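Local coordinates for protein deferrochelatase (Vibrio cholerae, PDB 5DE0) that binds heme b and probably acts as a peroxidase of the dye-decolorizing (DyP) type, at residues L40-Q51 with R106-G117. Numbering follows the deposited sequence.
Sequences LPALVEEINQNQ and RHDLLFYTLRKG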
ATOM      1  N   LEU B  40      -2.124  17.142  14.910  1.00 22.70           N
ATOM      2  CA  LEU B  40      -1.292  16.219  14.142  1.00 21.39           C
ATOM      3  C   LEU B  40       0.216  16.412  14.373  1.00 21.13           C
ATOM      4  O   LEU B  40       0.921  15.423  14.583  1.00 20.80           O
ATOM      5  CB  LEU B  40      -1.618  16.326  12.648  1.00 21.19           C
ATOM      6  CG  LEU B  40      -2.937  15.689  12.213  1.00 21.45           C
ATOM      7  CD1 LEU B  40      -3.141  15.831  10.713  1.00 20.87           C
ATOM      8  CD2 LEU B  40      -2.974  14.224  12.626  1.00 21.69           C
ATOM      9  N   PRO B  41       0.721  17.667  14.338  1.00 21.76           N
ATOM     10  CA  PRO B  41       2.154  17.843  14.615  1.00 21.50           C
ATOM     11  C   PRO B  41       2.597  17.294  15.972  1.00 23.00           C
ATOM     12  O   PRO B  41       3.670  16.696  16.066  1.00 22.50           O
ATOM     13  CB  PRO B  41       2.331  19.362  14.578  1.00 22.33           C
ATOM     14  CG  PRO B  41       1.277  19.833  13.659  1.00 22.36           C
ATOM     15  CD  PRO B  41       0.101  18.937  13.909  1.00 21.85           C
ATOM     16  N   ALA B  42       1.780  17.495  17.002  1.00 22.41           N
ATOM     17  CA  ALA B  42       2.104  17.019  18.343  1.00 21.97           C
ATOM     18  C   ALA B  42       2.127  15.498  18.384  1.00 22.60           C
ATOM     19  O   ALA B  42       2.950  14.902  19.077  1.00 24.20           O
ATOM     20  CB  ALA B  42       1.110  17.566  19.359  1.00 21.72           C
ATOM     21  N   LEU B  43       1.219  14.877  17.638  1.00 21.36           N
ATOM     22  CA  LEU B  43       1.186  13.425  17.519  1.00 21.41           C
ATOM     23  C   LEU B  43       2.441  12.913  16.819  1.00 23.68           C
ATOM     24  O   LEU B  43       3.050  11.935  17.250  1.00 23.25           O
ATOM     25  CB  LEU B  43      -0.063  12.976  16.758  1.00 21.31           C
ATOM     26  CG  LEU B  43      -0.125  11.493  16.379  1.00 22.46           C
ATOM     27  CD1 LEU B  43      -0.112  10.613  17.620  1.00 23.49           C
ATOM     28  CD2 LEU B  43      -1.347  11.201  15.523  1.00 21.99           C
ATOM     29  N   VAL B  44       2.822  13.586  15.739  1.00 22.25           N
ATOM     30  CA  VAL B  44       4.004  13.217  14.967  1.00 22.88           C
ATOM     31  C   VAL B  44       5.281  13.320  15.804  1.00 23.75           C
ATOM     32  O   VAL B  44       6.135  12.432  15.760  1.00 23.58           O
ATOM     33  CB  VAL B  44       4.137  14.098  13.706  1.00 21.64           C
ATOM     34  CG1 VAL B  44       5.507  13.927  13.062  1.00 20.87           C
ATOM     35  CG2 VAL B  44       3.030  13.768  12.720  1.00 21.18           C
ATOM     36  N   GLU B  45       5.401  14.400  16.571  1.00 24.79           N
ATOM     37  CA  GLU B  45       6.539  14.582  17.466  1.00 26.59           C
ATOM     38  C   GLU B  45       6.631  13.431  18.465  1.00 27.27           C
ATOM     39  O   GLU B  45       7.720  12.926  18.744  1.00 27.68           O
ATOM     40  CB  GLU B  45       6.437  15.914  18.208  1.00 27.99           C
ATOM     41  CG  GLU B  45       7.496  16.106  19.283  1.00 32.63           C
ATOM     42  CD  GLU B  45       8.903  16.154  18.720  1.00 37.57           C
ATOM     43  OE1 GLU B  45       9.147  16.955  17.795  1.00 38.22           O
ATOM     44  OE2 GLU B  45       9.763  15.384  19.198  1.00 38.77           O
ATOM     45  N   GLU B  46       5.480  13.017  18.988  1.00 26.88           N
ATOM     46  CA  GLU B  46       5.413  11.932  19.962  1.00 27.98           C
ATOM     47  C   GLU B  46       5.828  10.599  19.346  1.00 27.60           C
ATOM     48  O   GLU B  46       6.526   9.803  19.975  1.00 26.77           O
ATOM     49  CB  GLU B  46       4.003  11.821  20.543  1.00 28.34           C
ATOM     50  CG  GLU B  46       3.804  10.635  21.474  1.00 33.41           C
ATOM     51  CD  GLU B  46       2.439  10.638  22.132  1.00 38.89           C
ATOM     52  OE1 GLU B  46       1.803  11.712  22.181  1.00 40.91           O
ATOM     53  OE2 GLU B  46       2.001   9.564  22.595  1.00 47.42           O
ATOM     54  N   ILE B  47       5.395  10.367  18.111  1.00 26.30           N
ATOM     55  CA  ILE B  47       5.767   9.162  17.380  1.00 25.52           C
ATOM     56  C   ILE B  47       7.276   9.114  17.150  1.00 25.40           C
ATOM     57  O   ILE B  47       7.909   8.079  17.352  1.00 26.02           O
ATOM     58  CB  ILE B  47       5.030   9.076  16.028  1.00 24.34           C
ATOM     59  CG1 ILE B  47       3.521   8.944  16.255  1.00 24.01           C
ATOM     60  CG2 ILE B  47       5.543   7.904  15.211  1.00 23.35           C
ATOM     61  CD1 ILE B  47       2.705   8.917  14.983  1.00 22.30           C
ATOM     62  N   ASN B  48       7.847  10.243  16.740  1.00 25.21           N
ATOM     63  CA  ASN B  48       9.284  10.324  16.496  1.00 25.15           C
ATOM     64  C   ASN B  48      10.098  10.059  17.758  1.00 26.90           C
ATOM     65  O   ASN B  48      11.179   9.473  17.694  1.00 25.94           O
ATOM     66  CB  ASN B  48       9.651  11.690  15.912  1.00 24.93           C
ATOM     67  CG  ASN B  48       9.406  11.769  14.416  1.00 23.20           C
ATOM     68  OD1 ASN B  48       9.596  10.790  13.693  1.00 21.61           O
ATOM     69  ND2 ASN B  48       8.983  12.938  13.945  1.00 21.72           N
ATOM     70  N   GLN B  49       9.575  10.483  18.905  1.00 27.13           N
ATOM     71  CA  GLN B  49      10.238  10.222  20.178  1.00 28.75           C
ATOM     72  C   GLN B  49      10.148   8.749  20.561  1.00 27.92           C
ATOM     73  O   GLN B  49      11.034   8.217  21.227  1.00 28.42           O
ATOM     74  CB  GLN B  49       9.640  11.086  21.288  1.00 30.64           C
ATOM     75  CG  GLN B  49       9.996  12.556  21.191  1.00 32.21           C
ATOM     76  CD  GLN B  49       9.699  13.311  22.469  1.00 36.82           C
ATOM     77  OE1 GLN B  49       9.254  12.731  23.458  1.00 40.54           O
ATOM     78  NE2 GLN B  49       9.949  14.616  22.458  1.00 38.27           N
ATOM     79  N   ASN B  50       9.073   8.091  20.146  1.00 27.07           N
ATOM     80  CA  ASN B  50       8.913   6.669  20.424  1.00 27.62           C
ATOM     81  C   ASN B  50       9.626   5.801  19.395  1.00 27.06           C
ATOM     82  O   ASN B  50       9.923   4.637  19.650  1.00 26.73           O
ATOM     83  CB  ASN B  50       7.431   6.300  20.475  1.00 28.44           C
ATOM     84  CG  ASN B  50       6.728   6.881  21.683  1.00 29.74           C
ATOM     85  OD1 ASN B  50       7.220   7.816  22.311  1.00 31.41           O
ATOM     86  ND2 ASN B  50       5.568   6.327  22.016  1.00 31.70           N
ATOM     87  N   GLN B  51       9.898   6.378  18.229  1.00 25.95           N
ATOM     88  CA  GLN B  51      10.476   5.625  17.120  1.00 25.30           C
ATOM     89  C   GLN B  51      11.653   6.351  16.469  1.00 25.58           C
ATOM     90  O   GLN B  51      11.471   7.087  15.501  1.00 22.68           O
ATOM     91  CB  GLN B  51       9.406   5.336  16.061  1.00 25.20           C
ATOM     92  CG  GLN B  51       8.177   4.621  16.591  1.00 25.28           C
ATOM     93  CD  GLN B  51       8.490   3.231  17.104  1.00 26.94           C
ATOM     94  OE1 GLN B  51       9.438   2.587  16.650  1.00 25.17           O
ATOM     95  NE2 GLN B  51       7.698   2.761  18.061  1.00 25.94           N
ATOM     96  N   ARG B 106       9.526   4.718   7.200  1.00 20.38           N
ATOM     97  CA  ARG B 106       8.755   3.484   7.324  1.00 21.41           C
ATOM     98  C   ARG B 106       7.287   3.721   6.980  1.00 21.51           C
ATOM     99  O   ARG B 106       6.756   4.816   7.175  1.00 21.17           O
ATOM    100  CB  ARG B 106       8.898   2.893   8.732  1.00 20.59           C
ATOM    101  CG  ARG B 106       8.901   3.921   9.848  1.00 24.09           C
ATOM    102  CD  ARG B 106       9.330   3.306  11.176  1.00 21.90           C
ATOM    103  NE  ARG B 106       8.318   2.413  11.736  1.00 22.04           N
ATOM    104  CZ  ARG B 106       8.314   1.990  12.996  1.00 22.40           C
ATOM    105  NH1 ARG B 106       9.268   2.381  13.831  1.00 23.32           N
ATOM    106  NH2 ARG B 106       7.357   1.180  13.427  1.00 22.28           N
ATOM    107  N   HIS B 107       6.640   2.681   6.466  1.00 21.14           N
ATOM    108  CA  HIS B 107       5.284   2.788   5.943  1.00 20.07           C
ATOM    109  C   HIS B 107       4.212   2.722   7.029  1.00 20.39           C
ATOM    110  O   HIS B 107       3.220   3.447   6.970  1.00 19.55           O
ATOM    111  CB  HIS B 107       5.045   1.684   4.907  1.00 20.52           C
ATOM    112  CG  HIS B 107       3.622   1.566   4.457  1.00 21.18           C
ATOM    113  ND1 HIS B 107       3.118   2.275   3.388  1.00 21.41           N
ATOM    114  CD2 HIS B 107       2.596   0.818   4.929  1.00 22.43           C
ATOM    115  CE1 HIS B 107       1.843   1.971   3.222  1.00 21.58           C
ATOM    116  NE2 HIS B 107       1.502   1.090   4.145  1.00 22.71           N
ATOM    117  N   ASP B 108       4.417   1.854   8.016  1.00 20.14           N
ATOM    118  CA  ASP B 108       3.388   1.566   9.015  1.00 21.97           C
ATOM    119  C   ASP B 108       2.960   2.793   9.824  1.00 20.30           C
ATOM    120  O   ASP B 108       1.775   2.965  10.112  1.00 19.99           O
ATOM    121  CB  ASP B 108       3.866   0.458   9.963  1.00 21.27           C
ATOM    122  CG  ASP B 108       5.106   0.848  10.747  1.00 22.29           C
ATOM    123  OD1 ASP B 108       5.957   1.587  10.203  1.00 21.30           O
ATOM    124  OD2 ASP B 108       5.225   0.413  11.911  1.00 22.42           O
ATOM    125  N   LEU B 109       3.914   3.650  10.176  1.00 20.73           N
ATOM    126  CA  LEU B 109       3.613   4.830  10.983  1.00 19.89           C
ATOM    127  C   LEU B 109       2.746   5.842  10.234  1.00 20.31           C
ATOM    128  O   LEU B 109       2.097   6.688  10.850  1.00 21.41           O
ATOM    129  CB  LEU B 109       4.904   5.498  11.454  1.00 20.11           C
ATOM    130  CG  LEU B 109       5.722   4.718  12.485  1.00 21.94           C
ATOM    131  CD1 LEU B 109       6.974   5.488  12.854  1.00 21.40           C
ATOM    132  CD2 LEU B 109       4.886   4.426  13.725  1.00 20.06           C
ATOM    133  N   LEU B 110       2.741   5.754   8.905  1.00 20.04           N
ATOM    134  CA  LEU B 110       1.887   6.606   8.085  1.00 20.07           C
ATOM    135  C   LEU B 110       0.426   6.224   8.277  1.00 21.47           C
ATOM    136  O   LEU B 110      -0.432   7.084   8.481  1.00 19.96           O
ATOM    137  CB  LEU B 110       2.268   6.501   6.607  1.00 20.57           C
ATOM    138  CG  LEU B 110       3.706   6.860   6.228  1.00 19.41           C
ATOM    139  CD1 LEU B 110       3.930   6.611   4.746  1.00 19.23           C
ATOM    140  CD2 LEU B 110       4.021   8.304   6.587  1.00 18.73           C
ATOM    141  N   PHE B 111       0.152   4.927   8.205  1.00 21.61           N
ATOM    142  CA  PHE B 111      -1.185   4.410   8.457  1.00 21.60           C
ATOM    143  C   PHE B 111      -1.621   4.747   9.879  1.00 22.09           C
ATOM    144  O   PHE B 111      -2.763   5.149  10.107  1.00 21.86           O
ATOM    145  CB  PHE B 111      -1.233   2.895   8.228  1.00 22.52           C
ATOM    146  CG  PHE B 111      -2.594   2.288   8.448  1.00 23.98           C
ATOM    147  CD1 PHE B 111      -2.995   1.884   9.714  1.00 24.14           C
ATOM    148  CD2 PHE B 111      -3.468   2.116   7.388  1.00 24.39           C
ATOM    149  CE1 PHE B 111      -4.241   1.331   9.917  1.00 25.82           C
ATOM    150  CE2 PHE B 111      -4.716   1.559   7.584  1.00 24.81           C
ATOM    151  CZ  PHE B 111      -5.104   1.166   8.851  1.00 27.84           C
ATOM    152  N   TYR B 112      -0.707   4.578  10.832  1.00 22.04           N
ATOM    153  CA  TYR B 112      -1.017   4.839  12.236  1.00 22.90           C
ATOM    154  C   TYR B 112      -1.336   6.308  12.479  1.00 22.82           C
ATOM    155  O   TYR B 112      -2.244   6.633  13.241  1.00 23.43           O
ATOM    156  CB  TYR B 112       0.138   4.404  13.143  1.00 22.15           C
ATOM    157  CG  TYR B 112      -0.049   4.801  14.593  1.00 24.47           C
ATOM    158  CD1 TYR B 112      -0.857   4.051  15.439  1.00 24.24           C
ATOM    159  CD2 TYR B 112       0.579   5.927  15.115  1.00 23.55           C
ATOM    160  CE1 TYR B 112      -1.035   4.410  16.764  1.00 25.39           C
ATOM    161  CE2 TYR B 112       0.407   6.294  16.437  1.00 24.34           C
ATOM    162  CZ  TYR B 112      -0.400   5.533  17.257  1.00 25.77           C
ATOM    163  OH  TYR B 112      -0.573   5.897  18.574  1.00 32.73           O
ATOM    164  N   THR B 113      -0.579   7.193  11.837  1.00 21.81           N
ATOM    165  CA  THR B 113      -0.767   8.629  12.018  1.00 22.04           C
ATOM    166  C   THR B 113      -2.147   9.065  11.537  1.00 22.40           C
ATOM    167  O   THR B 113      -2.804   9.892  12.171  1.00 22.72           O
ATOM    168  CB  THR B 113       0.311   9.438  11.272  1.00 21.39           C
ATOM    169  OG1 THR B 113       1.606   9.082  11.772  1.00 21.91           O
ATOM    170  CG2 THR B 113       0.094  10.933  11.465  1.00 21.30           C
ATOM    171  N   LEU B 114      -2.591   8.490  10.425  1.00 22.32           N
ATOM    172  CA  LEU B 114      -3.894   8.829   9.870  1.00 22.59           C
ATOM    173  C   LEU B 114      -5.027   8.231  10.700  1.00 23.29           C
ATOM    174  O   LEU B 114      -5.999   8.918  11.006  1.00 24.01           O
ATOM    175  CB  LEU B 114      -4.002   8.357   8.419  1.00 21.92           C
ATOM    176  CG  LEU B 114      -5.324   8.695   7.725  1.00 22.11           C
ATOM    177  CD1 LEU B 114      -5.589  10.193   7.781  1.00 21.75           C
ATOM    178  CD2 LEU B 114      -5.319   8.201   6.289  1.00 21.69           C
ATOM    179  N   ARG B 115      -4.898   6.957  11.063  1.00 24.07           N
ATOM    180  CA  ARG B 115      -5.933   6.282  11.846  1.00 24.72           C
ATOM    181  C   ARG B 115      -6.107   6.931  13.215  1.00 24.74           C
ATOM    182  O   ARG B 115      -7.222   7.250  13.623  1.00 25.99           O
ATOM    183  CB  ARG B 115      -5.609   4.795  12.016  1.00 26.27           C
ATOM    184  CG  ARG B 115      -6.696   4.020  12.758  1.00 29.75           C
ATOM    185  CD  ARG B 115      -6.349   2.546  12.930  1.00 34.78           C
ATOM    186  NE  ARG B 115      -5.256   2.335  13.874  1.00 37.05           N
ATOM    187  CZ  ARG B 115      -4.859   1.140  14.305  1.00 40.15           C
ATOM    188  NH1 ARG B 115      -5.471   0.042  13.880  1.00 33.36           N
ATOM    189  NH2 ARG B 115      -3.855   1.042  15.166  1.00 32.36           N
ATOM    190  N   LYS B 116      -4.996   7.126  13.916  1.00 24.48           N
ATOM    191  CA  LYS B 116      -5.014   7.736  15.241  1.00 24.61           C
ATOM    192  C   LYS B 116      -5.380   9.216  15.171  1.00 25.01           C
ATOM    193  O   LYS B 116      -6.059   9.742  16.053  1.00 24.63           O
ATOM    194  CB  LYS B 116      -3.651   7.564  15.920  1.00 24.82           C
ATOM    195  CG  LYS B 116      -3.544   8.177  17.303  1.00 27.19           C
ATOM    196  CD  LYS B 116      -4.421   7.445  18.300  1.00 25.98           C
ATOM    197  CE  LYS B 116      -4.202   7.968  19.710  1.00 27.97           C
ATOM    198  NZ  LYS B 116      -5.036   7.237  20.704  1.00 28.77           N
ATOM    199  N   GLY B 117      -4.930   9.881  14.111  1.00 24.41           N
ATOM    200  CA  GLY B 117      -5.132  11.312  13.961  1.00 23.47           C
ATOM    201  C   GLY B 117      -6.569  11.742  13.723  1.00 22.85           C
ATOM    202  O   GLY B 117      -6.962  12.839  14.111  1.00 23.00           O
TER
HETATM  203  O   HOH W   1       8.038  -0.068  15.968  1.00 24.93           O
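I47 enters the groove between L109, Y112 and T113. With CG1 anti to the carbonyl carbon (chi1 -64°) and the chain extended beyond it, CD1 reaches the rim of the Y112 ring, close to the ring plane and 3.7 Å from Y112 CD2, while I47 CG2 lies 3.7 Å from L109 CD1. I47 CD1 also comes within 3.4 Å of T113 OG1, which donates to L109 O at 2.6 Å. That carbonyl also takes T113 N, from the opposite face of its plane; the hydroxyl is satisfied within its own helix, probably easing its burial beside I47. At the other end the backbones draw together: L40 CD2 rests 3.9 Å from G117 CA, and L43 CD2 touches T113 O and K116 CG.

The Q51 end is looser and more polar: the CA atoms of I47 and L109 stand 8.0 Å apart, farther than those of L40 and G117, and a water bridges Q51 OE1 and R106 NH2. R106 NH1 donates to Q51 OE1 (2.8 Å) in a bent bond, 145° at the hydrogen, arriving above the carbonyl plane, with amide and guanidinium planes nearly perpendicular. D108 fixes the guanidinium side-on, R106 NE meeting D108 OD1 at 2.9 Å and NH2 meeting OD2, both close to the guanidinium plane; L109 CD1 lies over one guanidinium face, toward its rim. D108 OD2 accepts from L137 N of the second subunit.

Helices 40-50 and 108-117, running at 138° to each other, belong to the helical layer beside the four-stranded antiparallel sheet, the ferredoxin-like arrangement of the N-terminal half of DyP-type peroxidases.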